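Local coordinates for sister chromatid cohesion protein (Chaetomium thermophilum, PDB 5T8V) that probably loads cohesin onto chromatin, the present chain being the C-terminal, largely helical HEAT-repeat part of the SCC2 loader, at residues Arg362-Ile367 / Glu571-Arg576; Pro509-Leu514 / Lys577-Glu582; Phe535-Trp540 / Tyr567-Met572. All coordinates share one frame; numbering follows the deposited sequence.

Interaction 1. Residues Arg362-Ile367 / Glu571-Arg576; sequences RDLDTI and EMILDR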
loop_
_atom_site.group_PDB
_atom_site.type_symbol
_atom_site.label_atom_id
_atom_site.label_comp_id
_atom_site.label_asym_id
_atom_site.label_seq_id
_atom_site.Cartn_x
_atom_site.Cartn_y
_atom_site.Cartn_z
ATOM N N ARG A 362 -43.641 11.587 21.518
ATOM C CA ARG A 362 -42.928 12.123 22.672
ATOM C C ARG A 362 -42.985 11.158 23.852
ATOM O O ARG A 362 -41.980 10.955 24.548
ATOM C CB ARG A 362 -43.504 13.492 23.046
ATOM C CG ARG A 362 -42.520 14.447 23.723
ATOM C CD ARG A 362 -41.212 14.570 22.948
ATOM N NE ARG A 362 -41.435 14.717 21.510
ATOM C CZ ARG A 362 -40.587 14.316 20.565
ATOM N NH1 ARG A 362 -39.445 13.720 20.886
ATOM N NH2 ARG A 362 -40.886 14.504 19.286
ATOM N N ASP A 363 -44.148 10.547 24.086
ATOM C CA ASP A 363 -44.250 9.484 25.081
ATOM C C ASP A 363 -43.237 8.383 24.800
ATOM O O ASP A 363 -42.444 8.003 25.674
ATOM C CB ASP A 363 -45.666 8.911 25.083
ATOM C CG ASP A 363 -46.688 9.879 25.643
ATOM O OD1 ASP A 363 -46.324 11.037 25.937
ATOM O OD2 ASP A 363 -47.864 9.477 25.784
ATOM N N LEU A 364 -43.249 7.857 23.571
ATOM C CA LEU A 364 -42.306 6.802 23.226
ATOM C C LEU A 364 -40.874 7.249 23.480
ATOM O O LEU A 364 -40.043 6.463 23.946
ATOM C CB LEU A 364 -42.482 6.381 21.768
ATOM C CG LEU A 364 -41.456 5.353 21.278
ATOM C CD1 LEU A 364 -41.450 4.110 22.162
ATOM C CD2 LEU A 364 -41.738 4.976 19.842
ATOM N N ASP A 365 -40.564 8.510 23.184
ATOM C CA ASP A 365 -39.215 9.011 23.419
ATOM C C ASP A 365 -38.865 8.938 24.900
ATOM O O ASP A 365 -37.792 8.445 25.274
ATOM C CB ASP A 365 -39.094 10.443 22.898
ATOM C CG ASP A 365 -37.706 11.018 23.087
ATOM O OD1 ASP A 365 -36.774 10.558 22.395
ATOM O OD2 ASP A 365 -37.547 11.935 23.919
ATOM N N THR A 366 -39.775 9.400 25.764
ATOM C CA THR A 366 -39.487 9.405 27.196
ATOM C C THR A 366 -39.314 7.989 27.734
ATOM O O THR A 366 -38.491 7.758 28.627
ATOM C CB THR A 366 -40.591 10.128 27.969
ATOM O OG1 THR A 366 -41.837 9.444 27.783
ATOM C CG2 THR A 366 -40.722 11.575 27.506
ATOM N N ILE A 367 -40.080 7.025 27.217
ATOM C CA ILE A 367 -39.953 5.673 27.756
ATOM C C ILE A 367 -38.732 4.953 27.187
ATOM O O ILE A 367 -38.100 4.154 27.889
ATOM C CB ILE A 367 -41.230 4.853 27.507
ATOM C CG1 ILE A 367 -41.159 3.535 28.283
ATOM C CG2 ILE A 367 -41.414 4.577 26.021
ATOM C CD1 ILE A 367 -42.419 2.696 28.213
ATOM N N GLU A 571 -46.545 0.244 24.164
ATOM C CA GLU A 571 -47.166 -0.913 24.802
ATOM C C GLU A 571 -46.238 -2.119 24.796
ATOM O O GLU A 571 -46.245 -2.916 25.741
ATOM C CB GLU A 571 -48.478 -1.261 24.097
ATOM C CG GLU A 571 -49.541 -0.170 24.147
ATOM C CD GLU A 571 -50.186 -0.034 25.516
ATOM O OE1 GLU A 571 -49.517 -0.325 26.529
ATOM O OE2 GLU A 571 -51.371 0.358 25.577
ATOM N N MET A 572 -45.433 -2.271 23.743
ATOM C CA MET A 572 -44.522 -3.407 23.656
ATOM C C MET A 572 -43.399 -3.294 24.677
ATOM O O MET A 572 -43.022 -4.289 25.307
ATOM C CB MET A 572 -43.950 -3.504 22.244
ATOM C CG MET A 572 -44.522 -4.636 21.419
ATOM S SD MET A 572 -44.102 -4.466 19.675
ATOM C CE MET A 572 -45.255 -3.199 19.201
ATOM N N ILE A 573 -42.843 -2.094 24.847
ATOM C CA ILE A 573 -41.779 -1.908 25.825
ATOM C C ILE A 573 -42.315 -2.124 27.233
ATOM O O ILE A 573 -41.640 -2.713 28.084
ATOM C CB ILE A 573 -41.143 -0.516 25.663
ATOM C CG1 ILE A 573 -40.400 -0.438 24.327
ATOM C CG2 ILE A 573 -40.189 -0.212 26.823
ATOM C CD1 ILE A 573 -39.879 0.942 23.979
ATOM N N LEU A 574 -43.537 -1.656 27.503
ATOM C CA LEU A 574 -44.096 -1.839 28.840
ATOM C C LEU A 574 -44.437 -3.298 29.117
ATOM O O LEU A 574 -44.410 -3.728 30.274
ATOM C CB LEU A 574 -45.334 -0.960 29.018
ATOM C CG LEU A 574 -45.075 0.549 29.051
ATOM C CD1 LEU A 574 -46.388 1.311 29.035
ATOM C CD2 LEU A 574 -44.254 0.938 30.273
ATOM N N ASP A 575 -44.747 -4.071 28.079
ATOM C CA ASP A 575 -45.130 -5.471 28.247
ATOM C C ASP A 575 -44.664 -6.227 27.011
ATOM O O ASP A 575 -45.208 -6.026 25.922
ATOM C CB ASP A 575 -46.638 -5.604 28.442
ATOM C CG ASP A 575 -47.111 -7.041 28.374
ATOM O OD1 ASP A 575 -46.325 -7.948 28.721
ATOM O OD2 ASP A 575 -48.275 -7.262 27.974
ATOM N N ARG A 576 -43.665 -7.098 27.180
ATOM C CA ARG A 576 -43.055 -7.751 26.026
ATOM C C ARG A 576 -44.018 -8.715 25.341
ATOM O O ARG A 576 -43.954 -8.884 24.119
ATOM C CB ARG A 576 -41.780 -8.481 26.448
ATOM C CG ARG A 576 -41.995 -9.591 27.464
ATOM C CD ARG A 576 -40.668 -10.181 27.921
ATOM N NE ARG A 576 -40.850 -11.388 28.727
ATOM C CZ ARG A 576 -41.083 -11.396 30.035
ATOM N NH1 ARG A 576 -41.233 -12.550 30.673
ATOM N NH2 ARG A 576 -41.172 -10.258 30.713
#
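Ile367 sends CG1 anti to its backbone N (chi1 -170°), and its fully extended chain carries CD1 across to the end of helix 556-574. There it meets two residues. One is Leu574, whose CD2 lies 3.3 Å from Ile367 CD1; the two side chains meet at a slant. The other is Ile573, which puts its CG2 branch anti to the backbone N, 3.9 Å from Ile367 CD1. These two isoleucines run past each other in opposite directions. The other branch of Ile573 ends in CD1, which lies 4.0 Å from Leu364 CD1, with the two side chains at about a right angle. All three touches are apolar, and no hydrogen bond crosses the contact. Leu364 is buried and also touches Cys545 of helix 527-550, while Leu574 is exposed. Next to the contact, Asp575 is the first residue to leave the helix, and its OD1 accepts from Lys577 N in the following turn. The contact joins helix 357-391 to the C-terminal end of helix 556-574 by apolar helix-to-helix packing, as expected in an all-helical HEAT-repeat protein.

Interaction 2. Residues Pro509-Leu514 / Lys577-Glu582; sequences PYRATL and KWLSTE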
loop_
_atom_site.group_PDB
_atom_site.type_symbol
_atom_site.label_atom_id
_atom_site.label_comp_id
_atom_site.label_asym_id
_atom_site.label_seq_id
_atom_site.Cartn_x
_atom_site.Cartn_y
_atom_site.Cartn_z
ATOM N N PRO A 509 -38.482 -4.755 8.586
ATOM C CA PRO A 509 -37.427 -5.644 9.103
ATOM C C PRO A 509 -37.468 -5.840 10.608
ATOM O O PRO A 509 -37.242 -6.960 11.080
ATOM C CB PRO A 509 -36.135 -4.950 8.648
ATOM C CG PRO A 509 -36.516 -3.525 8.446
ATOM C CD PRO A 509 -37.926 -3.545 7.958
ATOM N N TYR A 510 -37.729 -4.786 11.384
ATOM C CA TYR A 510 -37.821 -4.949 12.832
ATOM C C TYR A 510 -38.876 -5.987 13.195
ATOM O O TYR A 510 -38.625 -6.898 13.997
ATOM C CB TYR A 510 -38.138 -3.609 13.492
ATOM C CG TYR A 510 -36.947 -2.689 13.612
ATOM C CD1 TYR A 510 -36.079 -2.789 14.690
ATOM C CD2 TYR A 510 -36.689 -1.722 12.652
ATOM C CE1 TYR A 510 -34.988 -1.955 14.805
ATOM C CE2 TYR A 510 -35.599 -0.880 12.760
ATOM C CZ TYR A 510 -34.754 -1.002 13.838
ATOM O OH TYR A 510 -33.669 -0.170 13.951
ATOM N N ARG A 511 -40.065 -5.868 12.603
ATOM C CA ARG A 511 -41.125 -6.840 12.839
ATOM C C ARG A 511 -40.651 -8.257 12.546
ATOM O O ARG A 511 -40.851 -9.169 13.354
ATOM C CB ARG A 511 -42.339 -6.498 11.976
ATOM C CG ARG A 511 -43.563 -7.364 12.243
ATOM C CD ARG A 511 -44.342 -6.887 13.456
ATOM N NE ARG A 511 -45.768 -6.808 13.152
ATOM C CZ ARG A 511 -46.643 -7.786 13.359
ATOM N NH1 ARG A 511 -46.254 -8.938 13.890
ATOM N NH2 ARG A 511 -47.916 -7.609 13.037
ATOM N N ALA A 512 -40.029 -8.464 11.383
ATOM C CA ALA A 512 -39.612 -9.807 10.993
ATOM C C ALA A 512 -38.581 -10.366 11.965
ATOM O O ALA A 512 -38.677 -11.522 12.396
ATOM C CB ALA A 512 -39.054 -9.793 9.570
ATOM N N THR A 513 -37.582 -9.555 12.322
ATOM C CA THR A 513 -36.565 -10.006 13.266
ATOM C C THR A 513 -37.197 -10.403 14.593
ATOM O O THR A 513 -36.898 -11.468 15.147
ATOM C CB THR A 513 -35.522 -8.908 13.473
ATOM O OG1 THR A 513 -34.981 -8.512 12.207
ATOM C CG2 THR A 513 -34.390 -9.400 14.362
ATOM N N LEU A 514 -38.090 -9.559 15.115
ATOM C CA LEU A 514 -38.697 -9.851 16.409
ATOM C C LEU A 514 -39.586 -11.087 16.345
ATOM O O LEU A 514 -39.629 -11.874 17.296
ATOM C CB LEU A 514 -39.487 -8.640 16.900
ATOM C CG LEU A 514 -38.629 -7.518 17.487
ATOM C CD1 LEU A 514 -39.449 -6.248 17.662
ATOM C CD2 LEU A 514 -38.027 -7.946 18.818
ATOM N N LYS A 577 -44.915 -9.346 26.100
ATOM C CA LYS A 577 -45.891 -10.264 25.523
ATOM C C LYS A 577 -46.990 -9.553 24.743
ATOM O O LYS A 577 -47.875 -10.229 24.206
ATOM C CB LYS A 577 -46.525 -11.115 26.627
ATOM C CG LYS A 577 -45.560 -12.054 27.330
ATOM C CD LYS A 577 -46.258 -12.813 28.446
ATOM C CE LYS A 577 -45.321 -13.794 29.133
ATOM N NZ LYS A 577 -46.000 -14.532 30.237
ATOM N N TRP A 578 -46.956 -8.222 24.664
ATOM C CA TRP A 578 -48.028 -7.481 24.006
ATOM C C TRP A 578 -48.063 -7.764 22.509
ATOM O O TRP A 578 -49.142 -7.833 21.910
ATOM C CB TRP A 578 -47.849 -5.986 24.268
ATOM C CG TRP A 578 -49.024 -5.137 23.886
ATOM C CD1 TRP A 578 -50.098 -4.825 24.669
ATOM C CD2 TRP A 578 -49.236 -4.476 22.633
ATOM N NE1 TRP A 578 -50.967 -4.016 23.979
ATOM C CE2 TRP A 578 -50.460 -3.785 22.726
ATOM C CE3 TRP A 578 -48.510 -4.403 21.440
ATOM C CZ2 TRP A 578 -50.977 -3.034 21.672
ATOM C CZ3 TRP A 578 -49.024 -3.655 20.395
ATOM C CH2 TRP A 578 -50.245 -2.981 20.517
ATOM N N LEU A 579 -46.895 -7.940 21.889
ATOM C CA LEU A 579 -46.840 -8.132 20.442
ATOM C C LEU A 579 -47.556 -9.413 20.030
ATOM O O LEU A 579 -48.480 -9.389 19.208
ATOM C CB LEU A 579 -45.384 -8.155 19.972
ATOM C CG LEU A 579 -45.164 -8.496 18.496
ATOM C CD1 LEU A 579 -45.858 -7.487 17.597
ATOM C CD2 LEU A 579 -43.679 -8.569 18.177
ATOM N N SER A 580 -47.137 -10.548 20.591
ATOM C CA SER A 580 -47.706 -11.832 20.201
ATOM C C SER A 580 -49.147 -11.998 20.665
ATOM O O SER A 580 -49.895 -12.766 20.052
ATOM C CB SER A 580 -46.849 -12.970 20.755
ATOM O OG SER A 580 -46.654 -12.827 22.151
ATOM N N THR A 581 -49.552 -11.298 21.726
ATOM C CA THR A 581 -50.906 -11.445 22.250
ATOM C C THR A 581 -51.923 -10.684 21.404
ATOM O O THR A 581 -53.003 -11.208 21.110
ATOM C CB THR A 581 -50.962 -10.965 23.704
ATOM O OG1 THR A 581 -50.156 -11.821 24.524
ATOM C CG2 THR A 581 -52.398 -10.966 24.237
ATOM N N GLU A 582 -51.600 -9.454 21.006
ATOM C CA GLU A 582 -52.549 -8.611 20.289
ATOM C C GLU A 582 -52.497 -8.793 18.779
ATOM O O GLU A 582 -53.426 -8.358 18.088
ATOM C CB GLU A 582 -52.300 -7.136 20.626
ATOM C CG GLU A 582 -52.500 -6.777 22.095
ATOM C CD GLU A 582 -53.961 -6.754 22.510
ATOM O OE1 GLU A 582 -54.687 -7.727 22.216
ATOM O OE2 GLU A 582 -54.385 -5.754 23.129
#
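Arg511 is the first residue of 509-514 to meet the short helix 578-582. Its CG lies anti to the backbone N (chi1 -174°), and the chain bends further out, bringing the guanidinium to Leu579. Leu579 CD1 sits over one face of that group, 4.0 Å from Arg511 NH1. The leucine is an apolar cover and not the partner of the charge. Arg511 NH1 forms a salt bridge with Glu515, one turn further along its own helix, and the guanidinium makes a cation-pi contact with Trp506. This buried positive group is therefore both paired and covered. In the HEAT-repeat fold the contact bridges helix 509-520 and the short helix that follows helix 556-574. Thr513 turns back into its own helix: OG1 donates to Pro509 O at 3.0 Å, from above the carbonyl plane. The same oxygen accepts Thr513 N, so two donors grip it. Leu514 comes last and points toward the other segment. Its CB lies 4.4 Å from Leu579 CD2, a loose apolar touch. Leu579 thus divides its two methyls, CD1 to the arginine and CD2 to Leu514. Beyond this pair, Leu514 also packs on Ile536, Ile537 and Trp540 of helix 527-550.

Interaction 3. Residues Phe535-Trp540 / Tyr567-Met572; sequences FIISEW and YRLREM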
loop_
_atom_site.group_PDB
_atom_site.type_symbol
_atom_site.label_atom_id
_atom_site.label_comp_id
_atom_site.label_asym_id
_atom_site.label_seq_id
_atom_site.Cartn_x
_atom_site.Cartn_y
_atom_site.Cartn_z
ATOM N N PHE A 535 -34.242 -5.578 23.862
ATOM C CA PHE A 535 -33.257 -4.653 23.308
ATOM C C PHE A 535 -33.669 -4.183 21.917
ATOM O O PHE A 535 -33.737 -2.978 21.644
ATOM C CB PHE A 535 -31.893 -5.346 23.271
ATOM C CG PHE A 535 -30.740 -4.433 22.962
ATOM C CD1 PHE A 535 -30.388 -4.157 21.654
ATOM C CD2 PHE A 535 -29.984 -3.882 23.982
ATOM C CE1 PHE A 535 -29.317 -3.334 21.371
ATOM C CE2 PHE A 535 -28.915 -3.059 23.704
ATOM C CZ PHE A 535 -28.580 -2.785 22.397
ATOM N N ILE A 536 -33.963 -5.129 21.022
ATOM C CA ILE A 536 -34.348 -4.761 19.661
ATOM C C ILE A 536 -35.625 -3.930 19.669
ATOM O O ILE A 536 -35.772 -2.990 18.883
ATOM C CB ILE A 536 -34.486 -6.022 18.790
ATOM C CG1 ILE A 536 -33.095 -6.520 18.391
ATOM C CG2 ILE A 536 -35.324 -5.745 17.540
ATOM C CD1 ILE A 536 -33.080 -7.896 17.778
ATOM N N ILE A 537 -36.570 -4.260 20.551
ATOM C CA ILE A 537 -37.805 -3.486 20.637
ATOM C C ILE A 537 -37.496 -2.030 20.967
ATOM O O ILE A 537 -38.062 -1.105 20.367
ATOM C CB ILE A 537 -38.756 -4.117 21.673
ATOM C CG1 ILE A 537 -39.244 -5.480 21.185
ATOM C CG2 ILE A 537 -39.960 -3.213 21.931
ATOM C CD1 ILE A 537 -39.914 -6.316 22.262
ATOM N N SER A 538 -36.597 -1.802 21.927
ATOM C CA SER A 538 -36.241 -0.429 22.270
ATOM C C SER A 538 -35.538 0.263 21.106
ATOM O O SER A 538 -35.794 1.442 20.835
ATOM C CB SER A 538 -35.370 -0.408 23.527
ATOM O OG SER A 538 -34.246 -1.253 23.389
ATOM N N GLU A 539 -34.658 -0.452 20.398
ATOM C CA GLU A 539 -34.049 0.123 19.202
ATOM C C GLU A 539 -35.111 0.547 18.194
ATOM O O GLU A 539 -35.013 1.620 17.585
ATOM C CB GLU A 539 -33.089 -0.880 18.565
ATOM C CG GLU A 539 -31.761 -1.016 19.282
ATOM C CD GLU A 539 -30.778 -1.877 18.515
ATOM O OE1 GLU A 539 -31.212 -2.609 17.594
ATOM O OE2 GLU A 539 -29.569 -1.817 18.826
ATOM N N TRP A 540 -36.130 -0.289 18.005
ATOM C CA TRP A 540 -37.214 0.030 17.083
ATOM C C TRP A 540 -37.931 1.305 17.509
ATOM O O TRP A 540 -38.127 2.222 16.702
ATOM C CB TRP A 540 -38.187 -1.149 17.020
ATOM C CG TRP A 540 -39.217 -1.070 15.935
ATOM C CD1 TRP A 540 -39.346 -0.099 14.987
ATOM C CD2 TRP A 540 -40.270 -2.011 15.692
ATOM N NE1 TRP A 540 -40.415 -0.377 14.167
ATOM C CE2 TRP A 540 -40.998 -1.546 14.580
ATOM C CE3 TRP A 540 -40.667 -3.201 16.308
ATOM C CZ2 TRP A 540 -42.099 -2.230 14.072
ATOM C CZ3 TRP A 540 -41.760 -3.877 15.802
ATOM C CH2 TRP A 540 -42.462 -3.391 14.696
ATOM N N TYR A 567 -47.546 4.357 19.688
ATOM C CA TYR A 567 -48.373 3.694 20.690
ATOM C C TYR A 567 -48.010 2.217 20.805
ATOM O O TYR A 567 -47.730 1.714 21.901
ATOM C CB TYR A 567 -49.853 3.858 20.339
ATOM C CG TYR A 567 -50.780 3.042 21.214
ATOM C CD1 TYR A 567 -51.207 3.523 22.445
ATOM C CD2 TYR A 567 -51.225 1.788 20.811
ATOM C CE1 TYR A 567 -52.054 2.779 23.249
ATOM C CE2 TYR A 567 -52.069 1.037 21.608
ATOM C CZ TYR A 567 -52.480 1.536 22.826
ATOM O OH TYR A 567 -53.323 0.792 23.623
ATOM N N ARG A 568 -48.006 1.508 19.673
ATOM C CA ARG A 568 -47.713 0.080 19.680
ATOM C C ARG A 568 -46.396 -0.210 20.384
ATOM O O ARG A 568 -46.342 -1.019 21.315
ATOM C CB ARG A 568 -47.682 -0.452 18.247
ATOM C CG ARG A 568 -49.026 -0.398 17.548
ATOM C CD ARG A 568 -48.894 -0.659 16.060
ATOM N NE ARG A 568 -50.156 -0.430 15.359
ATOM C CZ ARG A 568 -50.290 -0.414 14.036
ATOM N NH1 ARG A 568 -49.240 -0.613 13.252
ATOM N NH2 ARG A 568 -51.482 -0.196 13.498
ATOM N N LEU A 569 -45.316 0.444 19.950
ATOM C CA LEU A 569 -44.007 0.171 20.536
ATOM C C LEU A 569 -43.958 0.540 22.011
ATOM O O LEU A 569 -43.247 -0.111 22.786
ATOM C CB LEU A 569 -42.916 0.914 19.766
ATOM C CG LEU A 569 -42.250 0.106 18.647
ATOM C CD1 LEU A 569 -41.432 -1.045 19.216
ATOM C CD2 LEU A 569 -43.282 -0.406 17.648
ATOM N N ARG A 570 -44.694 1.573 22.424
ATOM C CA ARG A 570 -44.769 1.889 23.846
ATOM C C ARG A 570 -45.384 0.727 24.621
ATOM O O ARG A 570 -44.816 0.250 25.614
ATOM C CB ARG A 570 -45.573 3.174 24.048
ATOM C CG ARG A 570 -45.413 3.810 25.422
ATOM C CD ARG A 570 -46.724 3.800 26.192
ATOM N NE ARG A 570 -47.773 4.545 25.503
ATOM C CZ ARG A 570 -49.053 4.547 25.863
ATOM N NH1 ARG A 570 -49.458 3.836 26.909
ATOM N NH2 ARG A 570 -49.934 5.258 25.174
ATOM N N GLU A 571 -46.545 0.244 24.164
ATOM C CA GLU A 571 -47.166 -0.913 24.802
ATOM C C GLU A 571 -46.238 -2.119 24.796
ATOM O O GLU A 571 -46.245 -2.916 25.741
ATOM C CB GLU A 571 -48.478 -1.261 24.097
ATOM C CG GLU A 571 -49.541 -0.170 24.147
ATOM C CD GLU A 571 -50.186 -0.034 25.516
ATOM O OE1 GLU A 571 -49.517 -0.325 26.529
ATOM O OE2 GLU A 571 -51.371 0.358 25.577
ATOM N N MET A 572 -45.433 -2.271 23.743
ATOM C CA MET A 572 -44.522 -3.407 23.656
ATOM C C MET A 572 -43.399 -3.294 24.677
ATOM O O MET A 572 -43.022 -4.289 25.307
ATOM C CB MET A 572 -43.950 -3.504 22.244
ATOM C CG MET A 572 -44.522 -4.636 21.419
ATOM S SD MET A 572 -44.102 -4.466 19.675
ATOM C CE MET A 572 -45.255 -3.199 19.201
#
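Trp540 and Leu569 form the centre of a buried seam between two consecutive helices, 527-550 and 556-574. The pair makes an antiparallel helical hairpin within the HEAT-repeat fold. The axes of the two short segments approach to 9.7 Å, with an angle of 153° between their directions. Trp540 points toward the partner helix, and its CG lies anti to the backbone N (chi1 -170°). At the start of the side chain, CB lies 3.9 Å from Leu569 CD1. CG and CD2 follow along the same methyl. At CE3 the approach is closest for the ring, 3.7 Å to Leu569 CD1. CE2 passes under the second methyl of the leucine. Leu569 CD2 stands 3.9 Å from the centroid of the six-membered ring and only 8° off its normal, a CH-pi contact squarely over the face. The opposite face is taken by Tyr510 of helix 509-520, whose ring stacks with that of Trp540. The polar atom of the indole, NE1, donates to Val504 O, and this bond helps fix how the ring is turned. Replacing Trp540 with an alanine removes the whole indole, which would probably open a gap between Leu569 and Tyr510 and leave Val504 O without this donor. One turn back, Ile537 continues the seam. Its CG2 branch, anti to the backbone N, touches two residues of the other helix. Leu569 CD1 lies 3.8 Å from Ile537 CG2 and also approaches the backbone oxygen Ile537 O at 3.6 Å. Leu569 CD1 thus touches two residues one turn apart, Ile537 and Trp540. Ile537 CG2 also meets Met572 CB, 4.0 Å away, with the two side chains at about a right angle.

The three contacts form one cluster, about 46 to 50 Å from the centre of the chain. Centres of interactions 1 and 3 are about 6 Å apart, those of 2 and 3 about 9 Å, and those of 1 and 2 about 14 Å. Interactions 1 and 3 both use helix 556-574 and share Glu571 and Met572. Helix 578-582, used by interaction 2, follows directly. Along the chain, interaction 3 is nested in the loop closed by interaction 2, while interactions 1 and 2 have alternating segments. Helices 357-391, 527-550 and 578-582 pack on helix 556-574, and helix 509-520 joins the cluster through helices 527-550 and 578-582, tying together parts distant in sequence.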